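Long-range contacts in ferripyochelin binding protein (Pyrococcus horikoshii, PDB 1V3W), which probably works as a gamma-class carbonic anhydrase, interconverting carbon dioxide and bicarbonate at zinc sites built between the subunits of a trimer: residues S63-H68 with M85-K90; Q49-K54 with P71-E76; G110-I115 with E147-T152. One frame throughout, in Å; residues are numbered along the deposited sequence.

Interaction 1 (S63-H68 with M85-K90). With ZN (zinc ion), chain B.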
ATOM      1  N   SER A  63       6.056  -1.130  -3.277  1.00  6.18           N
ATOM      2  CA  SER A  63       6.999  -0.038  -3.473  1.00  4.82           C
ATOM      3  C   SER A  63       8.397  -0.603  -3.261  1.00  4.59           C
ATOM      4  O   SER A  63       8.620  -1.397  -2.342  1.00  5.54           O
ATOM      5  CB  SER A  63       6.783   1.099  -2.469  1.00  7.60           C
ATOM      6  OG  SER A  63       5.541   1.738  -2.669  1.00  6.43           O
ATOM      7  N   ILE A  64       9.327  -0.229  -4.132  1.00  5.74           N
ATOM      8  CA  ILE A  64      10.711  -0.652  -3.980  1.00  6.00           C
ATOM      9  C   ILE A  64      11.553   0.607  -4.087  1.00  7.34           C
ATOM     10  O   ILE A  64      11.390   1.400  -5.016  1.00  7.56           O
ATOM     11  CB  ILE A  64      11.158  -1.655  -5.063  1.00  5.83           C
ATOM     12  CG1 ILE A  64      10.260  -2.892  -5.028  1.00  7.64           C
ATOM     13  CG2 ILE A  64      12.614  -2.065  -4.814  1.00  7.31           C
ATOM     14  CD1 ILE A  64      10.644  -3.966  -6.034  1.00 12.74           C
ATOM     15  N   HIS A  65      12.425   0.807  -3.107  1.00  6.99           N
ATOM     16  CA  HIS A  65      13.290   1.972  -3.094  1.00  7.13           C
ATOM     17  C   HIS A  65      14.630   1.575  -2.494  1.00  6.23           C
ATOM     18  O   HIS A  65      14.855   0.405  -2.176  1.00  6.70           O
ATOM     19  CB  HIS A  65      12.656   3.096  -2.273  1.00  7.57           C
ATOM     20  CG  HIS A  65      13.268   4.439  -2.519  1.00  7.33           C
ATOM     21  ND1 HIS A  65      13.491   5.352  -1.512  1.00  8.47           N
ATOM     22  CD2 HIS A  65      13.701   5.023  -3.661  1.00  8.01           C
ATOM     23  CE1 HIS A  65      14.039   6.442  -2.024  1.00  9.21           C
ATOM     24  NE2 HIS A  65      14.177   6.267  -3.325  1.00  9.08           N
ATOM     25  N   THR A  66      15.514   2.553  -2.339  1.00  6.33           N
ATOM     26  CA  THR A  66      16.842   2.309  -1.792  1.00  8.30           C
ATOM     27  C   THR A  66      17.288   3.487  -0.940  1.00  7.42           C
ATOM     28  O   THR A  66      16.610   4.513  -0.864  1.00  8.57           O
ATOM     29  CB  THR A  66      17.885   2.149  -2.913  1.00  8.93           C
ATOM     30  OG1 THR A  66      18.051   3.407  -3.583  1.00  8.30           O
ATOM     31  CG2 THR A  66      17.441   1.092  -3.924  1.00  7.42           C
ATOM     32  N   SER A  67      18.442   3.320  -0.301  1.00 10.77           N
ATOM     33  CA  SER A  67      19.043   4.360   0.520  1.00  9.16           C
ATOM     34  C   SER A  67      20.468   4.489   0.001  1.00 10.58           C
ATOM     35  O   SER A  67      20.977   3.566  -0.636  1.00 10.97           O
ATOM     36  CB  SER A  67      19.053   3.946   1.994  1.00 14.99           C
ATOM     37  OG  SER A  67      19.618   2.658   2.163  1.00 32.18           O
ATOM     38  N   HIS A  68      21.106   5.628   0.248  1.00 13.92           N
ATOM     39  CA  HIS A  68      22.475   5.814  -0.214  1.00 15.46           C
ATOM     40  C   HIS A  68      23.362   4.691   0.316  1.00 13.44           C
ATOM     41  O   HIS A  68      23.428   4.455   1.524  1.00 13.88           O
ATOM     42  CB  HIS A  68      23.027   7.169   0.237  1.00 16.48           C
ATOM     43  CG  HIS A  68      22.511   8.329  -0.560  1.00 19.83           C
ATOM     44  ND1 HIS A  68      21.328   8.969  -0.267  1.00 27.81           N
ATOM     45  CD2 HIS A  68      23.017   8.950  -1.653  1.00 21.98           C
ATOM     46  CE1 HIS A  68      21.126   9.939  -1.143  1.00 20.03           C
ATOM     47  NE2 HIS A  68      22.135   9.947  -1.994  1.00 26.41           N
ATOM     48  N   MET A  85       6.801  -3.882   0.744  1.00  5.61           N
ATOM     49  CA  MET A  85       7.729  -2.788   0.526  1.00  4.27           C
ATOM     50  C   MET A  85       9.151  -3.275   0.788  1.00  5.81           C
ATOM     51  O   MET A  85       9.450  -3.778   1.869  1.00  6.71           O
ATOM     52  CB  MET A  85       7.366  -1.634   1.467  1.00  6.30           C
ATOM     53  CG  MET A  85       7.872  -0.261   1.067  1.00  6.07           C
ATOM     54  SD  MET A  85       9.638  -0.037   1.281  1.00  7.64           S
ATOM     55  CE  MET A  85      10.072   0.690  -0.312  1.00  7.34           C
ATOM     56  N   VAL A  86      10.013  -3.147  -0.216  1.00  6.70           N
ATOM     57  CA  VAL A  86      11.407  -3.565  -0.086  1.00  7.35           C
ATOM     58  C   VAL A  86      12.273  -2.314  -0.166  1.00  6.33           C
ATOM     59  O   VAL A  86      12.225  -1.579  -1.155  1.00  7.23           O
ATOM     60  CB  VAL A  86      11.808  -4.547  -1.210  1.00  7.87           C
ATOM     61  CG1 VAL A  86      13.266  -4.958  -1.048  1.00  9.19           C
ATOM     62  CG2 VAL A  86      10.902  -5.774  -1.177  1.00  8.75           C
ATOM     63  N   HIS A  87      13.068  -2.075   0.873  1.00  7.33           N
ATOM     64  CA  HIS A  87      13.902  -0.884   0.908  1.00  8.21           C
ATOM     65  C   HIS A  87      15.384  -1.153   1.144  1.00  7.08           C
ATOM     66  O   HIS A  87      15.782  -1.543   2.240  1.00  8.50           O
ATOM     67  CB  HIS A  87      13.373   0.070   1.983  1.00  8.79           C
ATOM     68  CG  HIS A  87      13.739   1.499   1.745  1.00  7.23           C
ATOM     69  ND1 HIS A  87      15.023   1.973   1.896  1.00  9.91           N
ATOM     70  CD2 HIS A  87      13.000   2.546   1.306  1.00  7.39           C
ATOM     71  CE1 HIS A  87      15.061   3.249   1.558  1.00  9.14           C
ATOM     72  NE2 HIS A  87      13.847   3.621   1.195  1.00 10.24           N
ATOM     73  N   GLY A  88      16.186  -0.938   0.101  1.00  7.92           N
ATOM     74  CA  GLY A  88      17.627  -1.128   0.184  1.00 10.48           C
ATOM     75  C   GLY A  88      18.079  -2.472   0.715  1.00  9.60           C
ATOM     76  O   GLY A  88      19.042  -2.550   1.484  1.00  8.66           O
ATOM     77  N   ALA A  89      17.408  -3.536   0.290  1.00  8.51           N
ATOM     78  CA  ALA A  89      17.743  -4.871   0.759  1.00  9.44           C
ATOM     79  C   ALA A  89      18.182  -5.823  -0.339  1.00  6.93           C
ATOM     80  O   ALA A  89      17.946  -5.589  -1.528  1.00  8.17           O
ATOM     81  CB  ALA A  89      16.552  -5.466   1.502  1.00 11.43           C
ATOM     82  N   LYS A  90      18.843  -6.896   0.081  1.00  7.94           N
ATOM     83  CA  LYS A  90      19.301  -7.936  -0.825  1.00  8.20           C
ATOM     84  C   LYS A  90      18.390  -9.135  -0.611  1.00 10.83           C
ATOM     85  O   LYS A  90      18.229  -9.607   0.516  1.00 10.04           O
ATOM     86  CB  LYS A  90      20.755  -8.313  -0.529  1.00 13.64           C
ATOM     87  CG  LYS A  90      21.756  -7.303  -1.056  1.00 24.45           C
ATOM     88  CD  LYS A  90      23.191  -7.706  -0.775  1.00 31.40           C
ATOM     89  CE  LYS A  90      24.163  -6.733  -1.428  1.00 42.50           C
ATOM     90  NZ  LYS A  90      23.929  -5.327  -0.991  1.00 43.62           N
TER
HETATM   91 ZN    ZN B3001      12.868   5.288   0.633  1.00 27.29          ZN
HETATM   92  O   HOH W   1      12.721   6.992   1.273  1.00 13.25           O
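Ser-63, Ile-64 and His-65 pair in parallel with Met-85, Val-86 and His-87, the two strand axes lying 4.9 Å apart with only 1° between their directions. The arrangement illustrates how successive coils stack in the left-handed parallel beta-helix of gamma-class carbonic anhydrases. Three backbone hydrogen bonds join the coils: Val-86 N to Ser-63 O, His-65 N to Val-86 O, and Gly-88 N to His-65 O. The last of them carries the pairing beyond the strands into a turn where Gly-88 has positive phi and where a side chain would press on Ser-67 OG.

On the face turned into the coil, Ile-64 CG1 rests 4.4 Å from Val-86 CB. On the other face the two histidines run alongside each other in the same direction. Each has CG anti to its backbone N, but their second torsions differ, and the ring planes of His-65 and His-87 stand at 82° to each other. His-65 presents ND1 to the zinc ion, at 2.2 Å, whereas His-87 presents NE2, at 2.0 Å. His-65 ND1 and His-87 NE2 are 3.2 Å apart because they share a metal, not a proton. A water and His-82 of the second subunit complete the ligand set, placing the site at a subunit interface. Second-shell carboxylates fix the rotation of both rings: Asp-46 holds His-65 NE2, and Asp-105 holds His-87 ND1 together with Ser-67 OG. The backbone carbon C of His-65 sits over the centre of the His-87 ring.

Farther back on the same face, Met-85 also starts with CG anti to N, but its chain bends at chi2 and again at chi3 (132°), which brings the CE methyl to 3.3 Å from Ser-63 O.

Interaction 2 (Q49-K54 with P71-E76); sequences QIYVGK and PTEIGE
Gln-49 opens the pairing through its backbone, O accepting from Thr-72 N at 3.1 Å while Pro-71 CB packs against the same oxygen. From here the segments run as parallel strands on adjacent coils of the left-handed beta-helix. Ile-50 turns its side chain into the coil beside Thr-72, with CG1 4.4 Å from Thr-72 CB.

Tyr-51, on the outer face, is bonded through both its N and its O: N donates to Thr-72 O at 2.9 Å, and O accepts from Ile-74 N at 2.8 Å. Its side chain leaves with CG anti to the backbone N (chi1 180°) and keeps company with that of Glu-73, which extends outward next to it. The ring and carboxylate planes are 19° apart; Glu-73 OE1 comes within 3.8 Å of Tyr-51 CB, and OE2 approaches CD2, while Ile-74 O sits at the ring edge. Val-52 returns to the interior in register with Ile-74, repeating the in-out alternation of the strand.

At Gly-53 the pattern goes on but its geometry shifts: N reaches Ile-74 O at 2.9 Å from above the carbonyl plane, and a CB at this position would collide with Gly-75 O. Lys-54 closes the contact in chemistry of another kind. Its chain, bent at chi3 and chi4, lies beside the extended Glu-76, and NZ forms a salt bridge with OE2 at 2.7 Å, met on the syn side and 25° out of the carboxylate plane.

Strand 29-31 flanks this pair beyond strand 49-52, bonding Ile-50 and Val-52 through its backbone, and strand 90-91 follows strand 72-74 on the other side. Across the coil interior, Ile-50 and Thr-72 both pack on Ile-64 of strand 63-65.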
ATOM      1  N   GLN A  49      20.648   1.563  -7.487  1.00  9.89           N
ATOM      2  CA  GLN A  49      19.969   0.724  -8.462  1.00  7.34           C
ATOM      3  C   GLN A  49      19.002  -0.274  -7.833  1.00  8.06           C
ATOM      4  O   GLN A  49      19.183  -0.714  -6.694  1.00  8.66           O
ATOM      5  CB  GLN A  49      20.999  -0.057  -9.287  1.00 10.45           C
ATOM      6  CG  GLN A  49      20.392  -0.951 -10.367  1.00 12.51           C
ATOM      7  CD  GLN A  49      21.442  -1.724 -11.153  1.00 14.31           C
ATOM      8  OE1 GLN A  49      21.882  -2.802 -10.743  1.00 17.21           O
ATOM      9  NE2 GLN A  49      21.853  -1.169 -12.286  1.00 13.72           N
ATOM     10  N   ILE A  50      17.958  -0.605  -8.586  1.00  8.01           N
ATOM     11  CA  ILE A  50      16.994  -1.617  -8.174  1.00  7.24           C
ATOM     12  C   ILE A  50      17.118  -2.668  -9.264  1.00  7.27           C
ATOM     13  O   ILE A  50      16.832  -2.394 -10.431  1.00  8.32           O
ATOM     14  CB  ILE A  50      15.549  -1.091  -8.152  1.00  6.77           C
ATOM     15  CG1 ILE A  50      15.407  -0.032  -7.059  1.00  6.50           C
ATOM     16  CG2 ILE A  50      14.579  -2.251  -7.902  1.00  8.78           C
ATOM     17  CD1 ILE A  50      14.108   0.742  -7.130  1.00  6.79           C
ATOM     18  N   TYR A  51      17.576  -3.857  -8.884  1.00  6.19           N
ATOM     19  CA  TYR A  51      17.758  -4.951  -9.827  1.00  7.40           C
ATOM     20  C   TYR A  51      16.767  -6.069  -9.528  1.00  6.04           C
ATOM     21  O   TYR A  51      16.658  -6.509  -8.385  1.00  7.59           O
ATOM     22  CB  TYR A  51      19.182  -5.502  -9.714  1.00  8.63           C
ATOM     23  CG  TYR A  51      19.468  -6.649 -10.651  1.00 10.38           C
ATOM     24  CD1 TYR A  51      20.005  -6.423 -11.918  1.00 12.21           C
ATOM     25  CD2 TYR A  51      19.171  -7.959 -10.285  1.00 11.57           C
ATOM     26  CE1 TYR A  51      20.239  -7.481 -12.797  1.00 10.96           C
ATOM     27  CE2 TYR A  51      19.395  -9.018 -11.155  1.00  9.53           C
ATOM     28  CZ  TYR A  51      19.928  -8.772 -12.404  1.00  9.73           C
ATOM     29  OH  TYR A  51      20.137  -9.830 -13.252  1.00 14.57           O
ATOM     30  N   VAL A  52      16.049  -6.517 -10.554  1.00  5.41           N
ATOM     31  CA  VAL A  52      15.084  -7.599 -10.400  1.00  6.92           C
ATOM     32  C   VAL A  52      15.478  -8.751 -11.324  1.00  6.65           C
ATOM     33  O   VAL A  52      15.413  -8.628 -12.549  1.00  8.06           O
ATOM     34  CB  VAL A  52      13.659  -7.125 -10.738  1.00  5.67           C
ATOM     35  CG1 VAL A  52      12.661  -8.247 -10.486  1.00  7.45           C
ATOM     36  CG2 VAL A  52      13.310  -5.907  -9.890  1.00 10.26           C
ATOM     37  N   GLY A  53      15.879  -9.865 -10.716  1.00  7.84           N
ATOM     38  CA  GLY A  53      16.317 -11.033 -11.465  1.00  9.46           C
ATOM     39  C   GLY A  53      15.249 -11.788 -12.232  1.00  8.16           C
ATOM     40  O   GLY A  53      14.057 -11.545 -12.065  1.00  8.71           O
ATOM     41  N   LYS A  54      15.690 -12.729 -13.061  1.00  8.37           N
ATOM     42  CA  LYS A  54      14.789 -13.517 -13.890  1.00  6.86           C
ATOM     43  C   LYS A  54      13.647 -14.210 -13.158  1.00  8.12           C
ATOM     44  O   LYS A  54      13.803 -14.693 -12.035  1.00  7.25           O
ATOM     45  CB  LYS A  54      15.578 -14.577 -14.677  1.00 10.20           C
ATOM     46  CG  LYS A  54      16.574 -14.010 -15.680  1.00 10.62           C
ATOM     47  CD  LYS A  54      16.983 -15.047 -16.728  1.00 20.23           C
ATOM     48  CE  LYS A  54      17.721 -16.232 -16.120  1.00 20.71           C
ATOM     49  NZ  LYS A  54      19.042 -15.842 -15.553  1.00 23.36           N
ATOM     50  N   PRO A  71      21.694  -0.498  -2.330  1.00 11.65           N
ATOM     51  CA  PRO A  71      20.848  -0.784  -3.487  1.00 12.86           C
ATOM     52  C   PRO A  71      19.910  -1.938  -3.160  1.00 10.66           C
ATOM     53  O   PRO A  71      20.090  -2.630  -2.153  1.00 12.00           O
ATOM     54  CB  PRO A  71      21.861  -1.146  -4.568  1.00 15.57           C
ATOM     55  CG  PRO A  71      22.955  -1.799  -3.785  1.00 23.14           C
ATOM     56  CD  PRO A  71      23.093  -0.891  -2.585  1.00 12.68           C
ATOM     57  N   THR A  72      18.889  -2.131  -3.985  1.00  9.38           N
ATOM     58  CA  THR A  72      17.976  -3.239  -3.770  1.00  8.05           C
ATOM     59  C   THR A  72      18.264  -4.242  -4.866  1.00  8.30           C
ATOM     60  O   THR A  72      18.174  -3.922  -6.050  1.00  9.08           O
ATOM     61  CB  THR A  72      16.504  -2.801  -3.843  1.00  7.66           C
ATOM     62  OG1 THR A  72      16.180  -2.028  -2.680  1.00  8.07           O
ATOM     63  CG2 THR A  72      15.593  -4.020  -3.901  1.00  7.53           C
ATOM     64  N   GLU A  73      18.653  -5.435  -4.446  1.00  8.02           N
ATOM     65  CA  GLU A  73      18.927  -6.484  -5.403  1.00 10.73           C
ATOM     66  C   GLU A  73      18.037  -7.672  -5.139  1.00  9.88           C
ATOM     67  O   GLU A  73      18.096  -8.286  -4.072  1.00 11.00           O
ATOM     68  CB  GLU A  73      20.361  -6.890  -5.343  1.00 14.61           C
ATOM     69  CG  GLU A  73      20.595  -8.134  -6.158  1.00 25.01           C
ATOM     70  CD  GLU A  73      21.597  -7.914  -7.250  1.00 32.29           C
ATOM     71  OE1 GLU A  73      22.005  -6.750  -7.482  1.00 37.65           O
ATOM     72  OE2 GLU A  73      21.969  -8.924  -7.873  1.00 46.45           O
ATOM     73  N   ILE A  74      17.238  -8.008  -6.146  1.00  7.88           N
ATOM     74  CA  ILE A  74      16.302  -9.115  -6.048  1.00  7.55           C
ATOM     75  C   ILE A  74      16.770 -10.250  -6.947  1.00  7.40           C
ATOM     76  O   ILE A  74      17.140 -10.024  -8.100  1.00  7.89           O
ATOM     77  CB  ILE A  74      14.891  -8.678  -6.488  0.50 11.02           C
ATOM     78  CG1 ILE A  74      14.436  -7.472  -5.661  0.50 15.18           C
ATOM     79  CG2 ILE A  74      13.919  -9.833  -6.334  1.00  8.95           C
ATOM     80  CD1 ILE A  74      14.351  -7.737  -4.176  0.50 14.76           C
ATOM     81  N   GLY A  75      16.756 -11.468  -6.410  1.00  7.44           N
ATOM     82  CA  GLY A  75      17.184 -12.626  -7.177  1.00  7.90           C
ATOM     83  C   GLY A  75      16.139 -13.151  -8.144  1.00  8.65           C
ATOM     84  O   GLY A  75      15.243 -12.415  -8.573  1.00  8.29           O
ATOM     85  N   GLU A  76      16.254 -14.434  -8.479  1.00  7.65           N
ATOM     86  CA  GLU A  76      15.348 -15.086  -9.415  1.00  8.92           C
ATOM     87  C   GLU A  76      14.203 -15.821  -8.729  1.00  8.64           C
ATOM     88  O   GLU A  76      14.336 -16.275  -7.593  1.00  8.73           O
ATOM     89  CB  GLU A  76      16.118 -16.079 -10.286  1.00  9.87           C
ATOM     90  CG  GLU A  76      17.330 -15.488 -10.975  1.00  8.14           C
ATOM     91  CD  GLU A  76      17.781 -16.317 -12.160  1.00  9.08           C
ATOM     92  OE1 GLU A  76      17.292 -17.458 -12.313  1.00  9.53           O
ATOM     93  OE2 GLU A  76      18.624 -15.825 -12.935  1.00  9.88           O
TER

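Interaction 3 (G110-I115 with E147-T152)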
ATOM      1  N   GLY A 110      18.105 -14.903   2.529  1.00 12.15           N
ATOM      2  CA  GLY A 110      18.665 -16.058   1.848  1.00 11.19           C
ATOM      3  C   GLY A 110      17.739 -16.656   0.805  1.00 10.94           C
ATOM      4  O   GLY A 110      16.686 -16.098   0.500  1.00 13.68           O
ATOM      5  N   ASP A 111      18.135 -17.801   0.258  1.00 10.33           N
ATOM      6  CA  ASP A 111      17.341 -18.474  -0.762  1.00  8.72           C
ATOM      7  C   ASP A 111      16.306 -19.405  -0.147  1.00  8.58           C
ATOM      8  O   ASP A 111      16.506 -19.931   0.950  1.00 10.37           O
ATOM      9  CB  ASP A 111      18.250 -19.274  -1.698  1.00 11.74           C
ATOM     10  CG  ASP A 111      19.429 -18.467  -2.196  1.00 10.97           C
ATOM     11  OD1 ASP A 111      19.241 -17.286  -2.560  1.00  9.10           O
ATOM     12  OD2 ASP A 111      20.547 -19.021  -2.228  1.00 10.79           O
ATOM     13  N   HIS A 112      15.203 -19.609  -0.862  1.00  9.09           N
ATOM     14  CA  HIS A 112      14.126 -20.471  -0.392  1.00  9.09           C
ATOM     15  C   HIS A 112      13.653 -20.013   0.980  1.00 10.47           C
ATOM     16  O   HIS A 112      13.718 -20.750   1.966  1.00 11.27           O
ATOM     17  CB  HIS A 112      14.597 -21.925  -0.335  1.00 10.20           C
ATOM     18  CG  HIS A 112      14.825 -22.534  -1.684  1.00 10.99           C
ATOM     19  ND1 HIS A 112      13.808 -22.732  -2.592  1.00 11.09           N
ATOM     20  CD2 HIS A 112      15.954 -22.987  -2.279  1.00 12.90           C
ATOM     21  CE1 HIS A 112      14.300 -23.282  -3.688  1.00 12.75           C
ATOM     22  NE2 HIS A 112      15.600 -23.447  -3.524  1.00 12.04           N
ATOM     23  N   VAL A 113      13.178 -18.775   1.022  1.00  9.37           N
ATOM     24  CA  VAL A 113      12.683 -18.169   2.248  1.00  8.75           C
ATOM     25  C   VAL A 113      11.273 -17.645   2.035  1.00  8.76           C
ATOM     26  O   VAL A 113      10.918 -17.200   0.944  1.00  8.49           O
ATOM     27  CB  VAL A 113      13.587 -16.987   2.686  1.00  8.22           C
ATOM     28  CG1 VAL A 113      12.905 -16.169   3.781  1.00  9.88           C
ATOM     29  CG2 VAL A 113      14.921 -17.516   3.180  1.00 11.77           C
ATOM     30  N   ILE A 114      10.459 -17.724   3.078  1.00  8.38           N
ATOM     31  CA  ILE A 114       9.109 -17.193   3.013  1.00  8.30           C
ATOM     32  C   ILE A 114       8.988 -16.194   4.145  1.00  9.42           C
ATOM     33  O   ILE A 114       9.253 -16.521   5.301  1.00  8.20           O
ATOM     34  CB  ILE A 114       8.029 -18.283   3.192  1.00  7.51           C
ATOM     35  CG1 ILE A 114       8.039 -19.224   1.985  1.00  8.80           C
ATOM     36  CG2 ILE A 114       6.647 -17.636   3.331  1.00  9.83           C
ATOM     37  CD1 ILE A 114       7.028 -20.349   2.073  1.00 10.86           C
ATOM     38  N   ILE A 115       8.639 -14.962   3.793  1.00  8.63           N
ATOM     39  CA  ILE A 115       8.439 -13.910   4.776  1.00  7.97           C
ATOM     40  C   ILE A 115       6.924 -13.835   4.925  1.00  9.80           C
ATOM     41  O   ILE A 115       6.207 -13.645   3.942  1.00  9.24           O
ATOM     42  CB  ILE A 115       8.970 -12.551   4.274  1.00  7.17           C
ATOM     43  CG1 ILE A 115      10.459 -12.659   3.917  1.00 10.93           C
ATOM     44  CG2 ILE A 115       8.738 -11.484   5.334  1.00  9.21           C
ATOM     45  CD1 ILE A 115      11.363 -13.039   5.075  1.00 10.65           C
ATOM     46  N   GLU A 147       6.895 -28.906   0.883  1.00 16.56           N
ATOM     47  CA  GLU A 147       5.793 -28.313   0.134  1.00 17.50           C
ATOM     48  C   GLU A 147       6.001 -26.810  -0.042  1.00 16.62           C
ATOM     49  O   GLU A 147       5.773 -26.262  -1.121  1.00 16.88           O
ATOM     50  CB  GLU A 147       4.462 -28.568   0.850  1.00 22.53           C
ATOM     51  CG  GLU A 147       4.204 -30.034   1.169  1.00 38.96           C
ATOM     52  CD  GLU A 147       4.537 -30.391   2.608  1.00 46.84           C
ATOM     53  OE1 GLU A 147       3.626 -30.332   3.461  1.00 51.77           O
ATOM     54  OE2 GLU A 147       5.710 -30.718   2.886  1.00 42.07           O
ATOM     55  N   GLU A 148       6.436 -26.147   1.024  1.00 13.01           N
ATOM     56  CA  GLU A 148       6.670 -24.710   0.974  1.00 11.27           C
ATOM     57  C   GLU A 148       7.856 -24.399   0.070  1.00 14.30           C
ATOM     58  O   GLU A 148       7.866 -23.384  -0.623  1.00 12.45           O
ATOM     59  CB  GLU A 148       6.927 -24.173   2.381  1.00 13.29           C
ATOM     60  CG  GLU A 148       5.787 -24.467   3.346  1.00 17.86           C
ATOM     61  CD  GLU A 148       6.070 -24.000   4.759  1.00 15.84           C
ATOM     62  OE1 GLU A 148       7.178 -24.272   5.268  1.00 15.41           O
ATOM     63  OE2 GLU A 148       5.176 -23.371   5.367  1.00 23.11           O
ATOM     64  N   ILE A 149       8.855 -25.276   0.078  1.00 15.00           N
ATOM     65  CA  ILE A 149      10.034 -25.082  -0.756  1.00 12.96           C
ATOM     66  C   ILE A 149       9.650 -25.158  -2.231  1.00 11.95           C
ATOM     67  O   ILE A 149      10.112 -24.354  -3.042  1.00 13.84           O
ATOM     68  CB  ILE A 149      11.121 -26.140  -0.437  1.00 14.19           C
ATOM     69  CG1 ILE A 149      11.677 -25.890   0.968  1.00 15.52           C
ATOM     70  CG2 ILE A 149      12.241 -26.078  -1.471  1.00 16.93           C
ATOM     71  CD1 ILE A 149      12.644 -26.955   1.462  1.00 14.12           C
ATOM     72  N   GLU A 150       8.801 -26.119  -2.584  1.00 13.27           N
ATOM     73  CA  GLU A 150       8.373 -26.256  -3.969  1.00 12.72           C
ATOM     74  C   GLU A 150       7.527 -25.036  -4.333  1.00 14.47           C
ATOM     75  O   GLU A 150       7.536 -24.581  -5.477  1.00 15.29           O
ATOM     76  CB  GLU A 150       7.570 -27.551  -4.152  1.00 16.62           C
ATOM     77  CG  GLU A 150       8.339 -28.812  -3.742  1.00 31.73           C
ATOM     78  CD  GLU A 150       9.137 -29.441  -4.878  1.00 42.54           C
ATOM     79  OE1 GLU A 150      10.232 -29.981  -4.608  1.00 47.76           O
ATOM     80  OE2 GLU A 150       8.666 -29.418  -6.034  1.00 48.28           O
ATOM     81  N   TRP A 151       6.811 -24.499  -3.349  1.00 13.07           N
ATOM     82  CA  TRP A 151       5.969 -23.328  -3.569  1.00 14.46           C
ATOM     83  C   TRP A 151       6.802 -22.069  -3.827  1.00 12.89           C
ATOM     84  O   TRP A 151       6.365 -21.174  -4.552  1.00 15.54           O
ATOM     85  CB  TRP A 151       5.042 -23.106  -2.365  1.00 13.21           C
ATOM     86  CG  TRP A 151       4.110 -21.932  -2.515  1.00 14.64           C
ATOM     87  CD1 TRP A 151       3.993 -20.867  -1.670  1.00 18.81           C
ATOM     88  CD2 TRP A 151       3.173 -21.709  -3.580  1.00 15.19           C
ATOM     89  NE1 TRP A 151       3.040 -19.994  -2.141  1.00 14.84           N
ATOM     90  CE2 TRP A 151       2.519 -20.484  -3.304  1.00 15.32           C
ATOM     91  CE3 TRP A 151       2.813 -22.422  -4.728  1.00 19.64           C
ATOM     92  CZ2 TRP A 151       1.535 -19.956  -4.148  1.00 16.99           C
ATOM     93  CZ3 TRP A 151       1.833 -21.896  -5.568  1.00 20.52           C
ATOM     94  CH2 TRP A 151       1.203 -20.673  -5.267  1.00 16.26           C
ATOM     95  N   THR A 152       7.998 -21.992  -3.247  1.00 11.93           N
ATOM     96  CA  THR A 152       8.833 -20.812  -3.469  1.00 12.46           C
ATOM     97  C   THR A 152       9.167 -20.644  -4.955  1.00 13.86           C
ATOM     98  O   THR A 152       9.497 -19.538  -5.389  1.00 16.15           O
ATOM     99  CB  THR A 152      10.151 -20.835  -2.632  1.00 12.30           C
ATOM    100  OG1 THR A 152      10.922 -21.999  -2.953  1.00 15.16           O
ATOM    101  CG2 THR A 152       9.839 -20.825  -1.137  1.00 13.18           C
TER
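His-112 and Ile-114 meet Glu-148, Ile-149 and Thr-152 where strand 113-115 crosses the 147-152 part of the helix at 87°, the two axes 8.9 Å apart at closest approach. The backbones come nearest between His-112 and Thr-152, whose CA atoms are 6.1 Å apart, and no backbone hydrogen bond joins the two segments; side chains carry the contact. It exemplifies how the long C-terminal helix of a gamma-class carbonic anhydrase is laid against the outside of its left-handed beta-helix.

His-112 supplies the polar link. Its ND1 donates to Thr-152 OG1 at 3.0 Å with an angle of 157°, the oxygen lying in the ring plane at the edge. OG1 in turn gives its hydrogen to Ile-149 O within the helix. Thr-152 holds OG1 between its backbone N and carbonyl carbon, the crowded position, which leaves CG2 anti to that carbon and packed 3.9 Å from Ile-114 CG1. The Ile-149 side chain crosses that of His-112 at about a right angle, and its CG2 makes an off-centre CH-pi contact, 4.3 Å from the ring centroid. An alanine in place of His-112 would probably leave Thr-152 OG1 without its donor from the coil and open a gap beside Ile-149 CG2.

Ile-114 is the apolar counterpart. It points toward the helix, and its extended chi2 (179°) carries CD1 to 3.8 Å from Glu-148 CB. The carboxylate of Glu-148 is engaged elsewhere: OE1 takes the N-H of Thr-145, and OE2 forms a salt bridge with Arg-142.

Around this seam, the His-112 ring stacks with Tyr-94 and also meets Tyr-130, while Leu-144 packs against both Ile-114 and Ile-149. Strand 113-115 itself runs between strands 95-97 and 131-135, with helix 146-169 lying over this side of the sheet.

Interactions 1 and 2 join adjacent coils by the same parallel pairing, on two different sheets of the beta-helix, and they touch: Thr-72 OG1 probably bonds to His-65 O at 2.8 Å, behind the zinc ligands. Their outer faces differ with their surroundings. Interaction 1 is buried against another subunit and uses its histidines to hold a metal; interaction 2 is only partly buried, touches no other subunit, and bears a salt bridge at its end. Interaction 3, on the third sheet, is also partly buried, away from the metal sites and touched by no other subunit. There a helix lies across the outside of the coil, and one side-chain hydrogen bond with apolar packing takes over from backbone pairing.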